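Side-chain contacts in hypothetical shikimate 5-dehydrogenase-like protein HI0607 (Haemophilus influenzae, PDB 1NPY), which catalyses the NADP(+)-dependent oxidation of shikimate to 3-dehydroshikimate in vitro, though so weakly that shikimate may not be its biological substrate: residues F19-T22 with F23-L27; E245-E248 with L249-Q253; M1-K4 with D5-L8; D75-P79 with S80-I84. One frame throughout, in Å; residues are numbered along the deposited sequence.

Overall arrangement
From the N terminus, contact 3 closes a tight turn at residues 3-6 and leads into strand 7-12. Contact 1 follows on helix 19-31, the helix of the beta-alpha-beta unit that runs from strand 7-12 to strand 35-40. Contact 4 joins the outermost strand 76-77 to the short helix 79-82; through strands 7-12 and 76-77, contacts 3 and 4 reach the same mixed sheet, with centres about 30 Å apart. Contact 2 comes last, at the C-terminal end of helix 235-251. All four are local and in series, so none nests or crosses. Contacts 1 and 2 touch, Leu27 and His24 packing on Phe247, which ties helix 235-251 back onto helix 19-31.

Contact 1 of 4, residues F19-T22 with F23-L27; sequences FGTT and FHNYL
Phe19 and Phe23, one helical turn apart, point the same way and pack through CZ of Phe19, which lies 3.8 Å from CD1 of Phe23. Their planes are inclined by only 21°, but the centroids are 5.2 Å apart and the rings are slid past each other, so they barely overlap; what the Phe19 ring does receive over one face, towards its rim, is CB of Phe23. His24 swings its ring back to Gly20, and ND1 donates to Gly20 O at 3.1 Å, with the oxygen in the imidazole plane. The same oxygen accepts the helical bond from His24 N at 2.8 Å, which makes Gly20 O the acceptor of two bonds from a single residue. With CG of His24 on the side of its own backbone N (chi1 -73°), the ring is brought back along the helix to that carbonyl. Backbone bonds from Phe23 N to Phe19 O and from Tyr26 N to Thr22 O continue the ladder, whereas the one from Asn25 N to Thr21 O is weak. Thr22 OG1 bonds back to Asn18 O, just ahead of helix 19-31. This helix links strands 7-12 and 35-40 as a beta-alpha-beta unit within the substrate-binding domain. Further out, Tyr37 of strand 35-40 stacks on the His24 ring, while Phe19 packs on Ile239 and Phe23 on Ala243 and Val244 of helix 235-251. The bond to Gly20 O implies that ND1 of His24 carries a proton, and together with the Tyr37 stack it should restrict rotation of the imidazole.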
loop_
_atom_site.group_PDB
_atom_site.type_symbol
_atom_site.label_atom_id
_atom_site.label_comp_id
_atom_site.label_asym_id
_atom_site.label_seq_id
_atom_site.Cartn_x
_atom_site.Cartn_y
_atom_site.Cartn_z
ATOM N N PHE A 19 7.483 -9.290 8.202
ATOM C CA PHE A 19 6.104 -8.910 8.501
ATOM C C PHE A 19 5.130 -9.963 7.984
ATOM O O PHE A 19 4.360 -10.521 8.741
ATOM C CB PHE A 19 5.711 -7.542 7.923
ATOM C CG PHE A 19 4.236 -7.256 8.085
ATOM C CD1 PHE A 19 3.745 -6.825 9.300
ATOM C CD2 PHE A 19 3.351 -7.483 7.045
ATOM C CE1 PHE A 19 2.405 -6.602 9.485
ATOM C CE2 PHE A 19 1.999 -7.266 7.220
ATOM C CZ PHE A 19 1.534 -6.824 8.441
ATOM N N GLY A 20 5.147 -10.246 6.685
ATOM C CA GLY A 20 4.137 -11.124 6.107
ATOM C C GLY A 20 4.233 -12.553 6.599
ATOM O O GLY A 20 3.213 -13.218 6.859
ATOM N N THR A 21 5.443 -13.087 6.734
ATOM C CA THR A 21 5.639 -14.435 7.264
ATOM C C THR A 21 5.032 -14.547 8.668
ATOM O O THR A 21 4.331 -15.514 8.978
ATOM C CB THR A 21 7.124 -14.829 7.260
ATOM O OG1 THR A 21 7.631 -14.733 5.924
ATOM C CG2 THR A 21 7.355 -16.265 7.666
ATOM N N THR A 22 5.215 -13.530 9.500
ATOM C CA THR A 22 4.624 -13.570 10.839
ATOM C C THR A 22 3.095 -13.496 10.828
ATOM O O THR A 22 2.389 -14.332 11.395
ATOM C CB THR A 22 5.238 -12.433 11.671
ATOM O OG1 THR A 22 6.654 -12.638 11.755
ATOM C CG2 THR A 22 4.774 -12.497 13.112
ATOM N N PHE A 23 2.607 -12.526 10.068
ATOM C CA PHE A 23 1.191 -12.148 9.983
ATOM C C PHE A 23 0.376 -13.247 9.333
ATOM O O PHE A 23 -0.640 -13.672 9.880
ATOM C CB PHE A 23 1.096 -10.868 9.149
ATOM C CG PHE A 23 -0.269 -10.277 9.011
ATOM C CD1 PHE A 23 -0.777 -9.449 9.998
ATOM C CD2 PHE A 23 -1.034 -10.474 7.874
ATOM C CE1 PHE A 23 -2.046 -8.862 9.855
ATOM C CE2 PHE A 23 -2.271 -9.866 7.727
ATOM C CZ PHE A 23 -2.797 -9.092 8.749
ATOM N N HIS A 24 0.785 -13.695 8.145
ATOM C CA HIS A 24 -0.028 -14.704 7.462
ATOM C C HIS A 24 -0.067 -16.059 8.193
ATOM O O HIS A 24 -1.114 -16.712 8.321
ATOM C CB HIS A 24 0.442 -14.883 6.011
ATOM C CG HIS A 24 0.094 -13.749 5.101
ATOM N ND1 HIS A 24 0.919 -12.660 4.909
ATOM C CD2 HIS A 24 -0.937 -13.593 4.240
ATOM C CE1 HIS A 24 0.358 -11.836 4.039
ATOM N NE2 HIS A 24 -0.762 -12.391 3.604
ATOM N N ASN A 25 1.078 -16.511 8.694
ATOM C CA ASN A 25 1.137 -17.769 9.411
ATOM C C ASN A 25 0.305 -17.760 10.694
ATOM O O ASN A 25 -0.394 -18.731 10.996
ATOM C CB ASN A 25 2.574 -18.225 9.694
ATOM C CG ASN A 25 3.295 -18.733 8.441
ATOM O OD1 ASN A 25 4.377 -18.233 8.101
ATOM N ND2 ASN A 25 2.705 -19.691 7.744
ATOM N N TYR A 26 0.294 -16.637 11.395
ATOM C CA TYR A 26 -0.600 -16.504 12.539
ATOM C C TYR A 26 -2.065 -16.706 12.164
ATOM O O TYR A 26 -2.798 -17.446 12.838
ATOM C CB TYR A 26 -0.398 -15.136 13.171
ATOM C CG TYR A 26 -1.214 -14.880 14.422
ATOM C CD1 TYR A 26 -0.772 -15.279 15.678
ATOM C CD2 TYR A 26 -2.428 -14.220 14.333
ATOM C CE1 TYR A 26 -1.530 -15.024 16.835
ATOM C CE2 TYR A 26 -3.186 -13.959 15.475
ATOM C CZ TYR A 26 -2.730 -14.360 16.710
ATOM O OH TYR A 26 -3.502 -14.081 17.832
ATOM N N LEU A 27 -2.476 -16.030 11.097
ATOM C CA LEU A 27 -3.864 -16.163 10.651
ATOM C C LEU A 27 -4.178 -17.554 10.128
ATOM O O LEU A 27 -5.290 -18.034 10.374
ATOM C CB LEU A 27 -4.205 -15.092 9.617
ATOM C CG LEU A 27 -4.238 -13.659 10.154
ATOM C CD1 LEU A 27 -4.204 -12.608 9.065
ATOM C CD2 LEU A 27 -5.424 -13.482 11.097
#

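Contact 2 of 4, residues E245-E248 with L249-Q253; sequences EQFE and LYTHQ
Phe247 O takes two bonds from Thr251, at the last turn of helix 235-251: Thr251 OG1 donates at 2.8 Å from above the carbonyl plane, and Thr251 N at 3.0 Å. The hydroxyl also accepts from Gln253 N at 3.1 Å, an ST turn. For this OG1 sits between the backbone N and carbonyl carbon (chi1 64°), which leaves CG2 over one face of the Phe247 ring, a CH-pi contact 4.0 Å from the centroid. Gln253 O meets the edge of that ring in its plane, 3.3 Å from Phe247 CD2. His252, the first residue beyond the helix, has positive phi, its N bonded to Glu248 O. One residue back, Gln246 and Tyr250 run side by side, with Gln246 O over one face of the tyrosine ring towards its rim; a water lies 2.8 Å from Tyr250 OH and bonds weakly to Gln246 OE1. Gln246 NE2 is held by Thr89, and its side chain lies about 7 Å from that of Asp103 (probable substrate binding) and about 8 Å from that of Lys67 (probable proton donor/acceptor). Phe247 and Thr251 meet Tyr28 of helix 19-31; Leu249 and Tyr250 lie against Val91 of strand 89-93, and Glu245 reaches helix 102-113.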
loop_
_atom_site.group_PDB
_atom_site.type_symbol
_atom_site.label_atom_id
_atom_site.label_comp_id
_atom_site.label_asym_id
_atom_site.label_seq_id
_atom_site.Cartn_x
_atom_site.Cartn_y
_atom_site.Cartn_z
ATOM N N GLU A 245 -6.071 -8.072 2.210
ATOM C CA GLU A 245 -6.650 -8.265 0.886
ATOM C C GLU A 245 -5.923 -9.406 0.153
ATOM O O GLU A 245 -6.544 -10.217 -0.543
ATOM C CB GLU A 245 -6.650 -6.977 0.055
ATOM C CG GLU A 245 -7.526 -5.877 0.664
ATOM C CD GLU A 245 -9.005 -6.070 0.423
ATOM O OE1 GLU A 245 -9.336 -6.616 -0.646
ATOM O OE2 GLU A 245 -9.828 -5.648 1.274
ATOM N N GLN A 246 -4.605 -9.473 0.296
ATOM C CA GLN A 246 -3.850 -10.615 -0.220
ATOM C C GLN A 246 -4.323 -11.911 0.423
ATOM O O GLN A 246 -4.572 -12.906 -0.259
ATOM C CB GLN A 246 -2.346 -10.460 -0.014
ATOM C CG GLN A 246 -1.781 -9.289 -0.775
ATOM C CD GLN A 246 -0.342 -8.995 -0.439
ATOM O OE1 GLN A 246 0.068 -9.170 0.713
ATOM N NE2 GLN A 246 0.430 -8.543 -1.427
ATOM N N PHE A 247 -4.470 -11.890 1.743
ATOM C CA PHE A 247 -4.852 -13.103 2.457
ATOM C C PHE A 247 -6.179 -13.636 1.934
ATOM O O PHE A 247 -6.347 -14.850 1.687
ATOM C CB PHE A 247 -4.930 -12.803 3.947
ATOM C CG PHE A 247 -5.220 -13.999 4.783
ATOM C CD1 PHE A 247 -4.189 -14.637 5.462
ATOM C CD2 PHE A 247 -6.517 -14.473 4.951
ATOM C CE1 PHE A 247 -4.423 -15.738 6.241
ATOM C CE2 PHE A 247 -6.743 -15.604 5.741
ATOM C CZ PHE A 247 -5.723 -16.204 6.413
ATOM N N GLU A 248 -7.109 -12.710 1.718
ATOM C CA GLU A 248 -8.441 -13.060 1.236
ATOM C C GLU A 248 -8.379 -13.572 -0.208
ATOM O O GLU A 248 -9.055 -14.529 -0.575
ATOM C CB GLU A 248 -9.416 -11.885 1.343
ATOM C CG GLU A 248 -10.855 -12.286 1.035
ATOM C CD GLU A 248 -11.809 -11.110 1.165
ATOM O OE1 GLU A 248 -12.954 -11.142 0.651
ATOM O OE2 GLU A 248 -11.398 -10.131 1.820
ATOM N N LEU A 249 -7.527 -12.982 -1.029
ATOM C CA LEU A 249 -7.355 -13.485 -2.385
ATOM C C LEU A 249 -6.826 -14.923 -2.390
ATOM O O LEU A 249 -7.237 -15.759 -3.192
ATOM C CB LEU A 249 -6.448 -12.560 -3.175
ATOM C CG LEU A 249 -7.120 -11.283 -3.661
ATOM C CD1 LEU A 249 -6.098 -10.247 -4.093
ATOM C CD2 LEU A 249 -8.104 -11.517 -4.796
ATOM N N TYR A 250 -5.871 -15.200 -1.516
ATOM C CA TYR A 250 -5.232 -16.519 -1.553
ATOM C C TYR A 250 -6.124 -17.615 -0.961
ATOM O O TYR A 250 -6.116 -18.733 -1.471
ATOM C CB TYR A 250 -3.918 -16.544 -0.790
ATOM C CG TYR A 250 -2.870 -15.505 -1.163
ATOM C CD1 TYR A 250 -2.782 -14.950 -2.430
ATOM C CD2 TYR A 250 -1.945 -15.104 -0.223
ATOM C CE1 TYR A 250 -1.819 -13.987 -2.719
ATOM C CE2 TYR A 250 -0.988 -14.133 -0.489
ATOM C CZ TYR A 250 -0.916 -13.607 -1.761
ATOM O OH TYR A 250 0.024 -12.639 -2.013
ATOM N N THR A 251 -6.823 -17.318 0.137
ATOM C CA THR A 251 -7.495 -18.348 0.941
ATOM C C THR A 251 -9.020 -18.399 0.774
ATOM O O THR A 251 -9.667 -19.316 1.275
ATOM C CB THR A 251 -7.309 -18.109 2.423
ATOM O OG1 THR A 251 -7.947 -16.867 2.769
ATOM C CG2 THR A 251 -5.837 -17.981 2.808
ATOM N N HIS A 252 -9.573 -17.337 0.213
ATOM C CA HIS A 252 -11.019 -17.109 0.126
ATOM C C HIS A 252 -11.721 -16.905 1.462
ATOM O O HIS A 252 -12.937 -17.076 1.582
ATOM C CB HIS A 252 -11.722 -18.217 -0.658
ATOM C CG HIS A 252 -11.291 -18.261 -2.089
ATOM N ND1 HIS A 252 -10.804 -19.401 -2.684
ATOM C CD2 HIS A 252 -11.177 -17.270 -3.000
ATOM C CE1 HIS A 252 -10.474 -19.122 -3.931
ATOM N NE2 HIS A 252 -10.684 -17.837 -4.148
ATOM N N GLN A 253 -10.967 -16.494 2.470
ATOM C CA GLN A 253 -11.484 -16.080 3.770
ATOM C C GLN A 253 -10.942 -14.709 4.176
ATOM O O GLN A 253 -9.728 -14.480 4.167
ATOM C CB GLN A 253 -11.112 -17.085 4.859
ATOM C CG GLN A 253 -11.882 -18.401 4.763
ATOM C CD GLN A 253 -11.621 -19.357 5.917
ATOM O OE1 GLN A 253 -11.701 -18.947 7.082
ATOM N NE2 GLN A 253 -11.421 -20.641 5.608
HETATM O O HOH W 1 1.007 -11.822 0.532
#

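Contact 3 of 4, residues M1-K4 with D5-L8; sequences MINK and DTQL
Asn3 to Thr6 form a type I beta turn with Lys4 and Asp5 at its corners, closed by the bond from Thr6 N to Asn3 O at 3.1 Å. The donor stands 60° out of the carbonyl plane, off any lone pair. A second bond runs the other way: Asn3 N donates to Thr6 OG1 at 2.9 Å and is almost straight (173° at the hydrogen). The CG of Asn3 lies between the backbone N and carbonyl carbon (chi1 57°), which carries OD1 forward over the turn to Asp5 N, 2.8 Å away, where it accepts in the plane of its amide and on a lone pair. This side-chain carbonyl to the backbone N two residues on is the bond of an Asx turn, here superimposed on the beta turn that brings the N-terminal residues round to the start of strand 7-12. Asn34, just before strand 35-40, holds both polar side chains: its ND2 donates to Asn3 OD1, and its OD1 is hydrogen-bonded to Thr6 OG1. Since Thr6 OG1 already accepts from Asn3 N, its own proton is probably directed at Asn34 OD1. On the apolar side, CG2 of Ile2 approaches Thr6 roughly at right angles, 3.8 Å from Thr6 OG1 and 4.0 Å from Thr6 CB, and both residues rest on Ile36. At the outer end of the turn Lys4 and Asp5 lie side by side; the lysine bends at its last torsion to place NZ 3.4 Å from Asp5 OD1, a weak salt bridge at the surface.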
loop_
_atom_site.group_PDB
_atom_site.type_symbol
_atom_site.label_atom_id
_atom_site.label_comp_id
_atom_site.label_asym_id
_atom_site.label_seq_id
_atom_site.Cartn_x
_atom_site.Cartn_y
_atom_site.Cartn_z
ATOM N N MET A 1 1.385 -28.216 11.455
ATOM C CA MET A 1 1.869 -29.562 10.999
ATOM C C MET A 1 1.746 -29.702 9.471
ATOM O O MET A 1 0.672 -29.986 8.930
ATOM C CB MET A 1 1.086 -30.659 11.725
ATOM C CG MET A 1 0.798 -30.405 13.211
ATOM S SD MET A 1 -0.919 -29.980 13.681
ATOM C CE MET A 1 -1.304 -31.255 14.913
ATOM N N ILE A 2 2.849 -29.449 8.770
ATOM C CA ILE A 2 2.839 -29.418 7.305
ATOM C C ILE A 2 2.580 -30.809 6.736
ATOM O O ILE A 2 3.047 -31.816 7.272
ATOM C CB ILE A 2 4.157 -28.841 6.749
ATOM C CG1 ILE A 2 4.435 -27.445 7.317
ATOM C CG2 ILE A 2 4.139 -28.819 5.232
ATOM C CD1 ILE A 2 5.878 -27.016 7.139
ATOM N N ASN A 3 1.774 -30.876 5.683
ATOM C CA ASN A 3 1.590 -32.103 4.925
ATOM C C ASN A 3 1.693 -31.808 3.441
ATOM O O ASN A 3 1.859 -30.670 3.005
ATOM C CB ASN A 3 0.269 -32.801 5.234
ATOM C CG ASN A 3 -0.949 -31.929 5.008
ATOM O OD1 ASN A 3 -1.181 -31.389 3.928
ATOM N ND2 ASN A 3 -1.763 -31.823 6.068
ATOM N N LYS A 4 1.622 -32.869 2.646
ATOM C CA LYS A 4 1.753 -32.697 1.205
ATOM C C LYS A 4 0.699 -31.786 0.579
ATOM O O LYS A 4 0.906 -31.254 -0.516
ATOM C CB LYS A 4 1.718 -34.068 0.528
ATOM C CG LYS A 4 0.354 -34.719 0.493
ATOM C CD LYS A 4 0.450 -36.204 0.116
ATOM C CE LYS A 4 -0.934 -36.844 0.091
ATOM N NZ LYS A 4 -1.913 -36.192 -0.827
ATOM N N ASP A 5 -0.440 -31.616 1.243
ATOM C CA ASP A 5 -1.534 -30.832 0.683
ATOM C C ASP A 5 -1.515 -29.386 1.163
ATOM O O ASP A 5 -2.338 -28.586 0.721
ATOM C CB ASP A 5 -2.899 -31.443 1.017
ATOM C CG ASP A 5 -3.123 -32.783 0.343
ATOM O OD1 ASP A 5 -2.842 -32.920 -0.874
ATOM O OD2 ASP A 5 -3.620 -33.707 1.021
ATOM N N THR A 6 -0.574 -29.064 2.046
ATOM C CA THR A 6 -0.454 -27.697 2.547
ATOM C C THR A 6 -0.115 -26.793 1.368
ATOM O O THR A 6 0.770 -27.103 0.561
ATOM C CB THR A 6 0.702 -27.617 3.553
ATOM O OG1 THR A 6 0.441 -28.475 4.665
ATOM C CG2 THR A 6 0.867 -26.226 4.154
ATOM N N GLN A 7 -0.824 -25.676 1.269
ATOM C CA GLN A 7 -0.543 -24.720 0.208
ATOM C C GLN A 7 0.520 -23.722 0.666
ATOM O O GLN A 7 0.451 -23.240 1.787
ATOM C CB GLN A 7 -1.822 -24.026 -0.233
ATOM C CG GLN A 7 -2.760 -25.073 -0.859
ATOM C CD GLN A 7 -4.171 -25.130 -0.283
ATOM O OE1 GLN A 7 -5.082 -24.523 -0.854
ATOM N NE2 GLN A 7 -4.371 -25.903 0.799
ATOM N N LEU A 8 1.473 -23.405 -0.205
ATOM C CA LEU A 8 2.471 -22.374 0.097
ATOM C C LEU A 8 2.070 -21.040 -0.521
ATOM O O LEU A 8 1.752 -20.949 -1.715
ATOM C CB LEU A 8 3.843 -22.783 -0.422
ATOM C CG LEU A 8 4.969 -21.762 -0.273
ATOM C CD1 LEU A 8 5.275 -21.414 1.164
ATOM C CD2 LEU A 8 6.208 -22.296 -0.981
#

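Contact 4 of 4, residues D75-P79 with S80-I84; sequences DEIHP and SAQAI
Ile77 lays its CG2 methyl against Ala81 CB at 3.6 Å, and the same methyl meets CG of Gln82 at 3.7 Å. The CG2 branch can do both because it lies anti to the Ile77 backbone N while CG1 takes the position beside it (chi1 -49°). Gln82, extended beyond CG, crosses Ile77 obliquely and folds back over the start of the helix; its CD lies 3.3 Å from Ile77 O, and its OE1 comes up to Pro79 CA at 3.5 Å. The backbone turns here into the helix. His78 O accepts from Gln82 N at 3.0 Å, with the donor in the carbonyl plane, and more weakly from Ala81 N; Pro79 O in turn takes a bond from Ala83 N. His78 is therefore the N-cap of the short helix 79-82, with Pro79 as its first residue, and the contact is the junction at which edge strand 76-77 of the mixed sheet passes into that helix. The His78 imidazole lies beside Glu76, where NE2 donates to Glu76 OE1 at 2.6 Å. It meets that oxygen on its anti side, 34° out of the carboxylate plane. Arg98 forms a salt bridge to the same OE1, an arrangement that would favour an ionised carboxylate, and Tyr100 packs against the His78 ring. Ser80 OG bonds to Asn101 N, just ahead of helix 102-113, and the Ser80 side chain lies about 8 Å from that of Asp103, a probable substrate-binding residue.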
loop_
_atom_site.group_PDB
_atom_site.type_symbol
_atom_site.label_atom_id
_atom_site.label_comp_id
_atom_site.label_asym_id
_atom_site.label_seq_id
_atom_site.Cartn_x
_atom_site.Cartn_y
_atom_site.Cartn_z
ATOM N N ASP A 75 -0.361 -13.946 -16.410
ATOM C CA ASP A 75 -1.392 -14.259 -17.384
ATOM C C ASP A 75 -2.511 -13.226 -17.524
ATOM O O ASP A 75 -3.091 -13.063 -18.603
ATOM C CB ASP A 75 -1.950 -15.652 -17.110
ATOM C CG ASP A 75 -0.890 -16.715 -17.211
ATOM O OD1 ASP A 75 -0.313 -16.850 -18.314
ATOM O OD2 ASP A 75 -0.531 -17.409 -16.243
ATOM N N GLU A 76 -2.849 -12.531 -16.448
ATOM C CA GLU A 76 -3.973 -11.606 -16.473
ATOM C C GLU A 76 -3.794 -10.518 -15.431
ATOM O O GLU A 76 -3.696 -10.814 -14.242
ATOM C CB GLU A 76 -5.228 -12.399 -16.152
ATOM C CG GLU A 76 -6.535 -11.643 -16.301
ATOM C CD GLU A 76 -7.707 -12.555 -16.006
ATOM O OE1 GLU A 76 -8.004 -12.783 -14.820
ATOM O OE2 GLU A 76 -8.298 -13.098 -16.964
ATOM N N ILE A 77 -3.705 -9.280 -15.895
ATOM C CA ILE A 77 -3.482 -8.136 -15.011
ATOM C C ILE A 77 -4.854 -7.542 -14.720
ATOM O O ILE A 77 -5.546 -7.049 -15.614
ATOM C CB ILE A 77 -2.576 -7.080 -15.676
ATOM C CG1 ILE A 77 -1.309 -7.697 -16.269
ATOM C CG2 ILE A 77 -2.220 -5.977 -14.689
ATOM C CD1 ILE A 77 -0.323 -8.206 -15.283
ATOM N N HIS A 78 -5.266 -7.651 -13.463
ATOM C CA HIS A 78 -6.532 -7.091 -13.018
ATOM C C HIS A 78 -6.520 -5.578 -12.862
ATOM O O HIS A 78 -5.454 -4.973 -12.811
ATOM C CB HIS A 78 -6.968 -7.841 -11.761
ATOM C CG HIS A 78 -7.684 -9.108 -12.095
ATOM N ND1 HIS A 78 -9.031 -9.277 -11.869
ATOM C CD2 HIS A 78 -7.258 -10.232 -12.719
ATOM C CE1 HIS A 78 -9.404 -10.459 -12.321
ATOM N NE2 HIS A 78 -8.352 -11.052 -12.852
ATOM N N PRO A 79 -7.689 -4.952 -12.813
ATOM C CA PRO A 79 -7.784 -3.487 -12.861
ATOM C C PRO A 79 -7.012 -2.746 -11.781
ATOM O O PRO A 79 -6.498 -1.667 -12.097
ATOM C CB PRO A 79 -9.288 -3.222 -12.726
ATOM C CG PRO A 79 -9.922 -4.466 -13.267
ATOM C CD PRO A 79 -9.017 -5.598 -12.850
ATOM N N SER A 80 -6.915 -3.322 -10.586
ATOM C CA SER A 80 -6.100 -2.671 -9.556
ATOM C C SER A 80 -4.641 -2.488 -9.973
ATOM O O SER A 80 -4.024 -1.460 -9.681
ATOM C CB SER A 80 -6.155 -3.444 -8.238
ATOM O OG SER A 80 -5.811 -4.807 -8.325
ATOM N N ALA A 81 -4.073 -3.505 -10.613
ATOM C CA ALA A 81 -2.693 -3.434 -11.081
ATOM C C ALA A 81 -2.616 -2.622 -12.373
ATOM O O ALA A 81 -1.658 -1.887 -12.571
ATOM C CB ALA A 81 -2.099 -4.837 -11.270
ATOM N N GLN A 82 -3.653 -2.667 -13.208
ATOM C CA GLN A 82 -3.679 -1.863 -14.427
ATOM C C GLN A 82 -3.711 -0.370 -14.134
ATOM O O GLN A 82 -3.116 0.403 -14.867
ATOM C CB GLN A 82 -4.896 -2.202 -15.293
ATOM C CG GLN A 82 -4.866 -3.619 -15.856
ATOM C CD GLN A 82 -6.075 -3.960 -16.703
ATOM O OE1 GLN A 82 -7.214 -3.692 -16.322
ATOM N NE2 GLN A 82 -5.829 -4.618 -17.826
ATOM N N ALA A 83 -4.344 0.009 -13.032
ATOM C CA ALA A 83 -4.596 1.397 -12.679
ATOM C C ALA A 83 -3.305 2.174 -12.458
ATOM O O ALA A 83 -3.266 3.385 -12.691
ATOM C CB ALA A 83 -5.474 1.472 -11.457
ATOM N N ILE A 84 -2.261 1.460 -12.036
ATOM C CA ILE A 84 -0.952 2.037 -11.787
ATOM C C ILE A 84 0.209 1.293 -12.446
ATOM O O ILE A 84 1.369 1.618 -12.178
ATOM C CB ILE A 84 -0.723 2.182 -10.275
ATOM C CG1 ILE A 84 -0.867 0.823 -9.594
ATOM C CG2 ILE A 84 -1.713 3.160 -9.645
ATOM C CD1 ILE A 84 -0.523 0.814 -8.096
#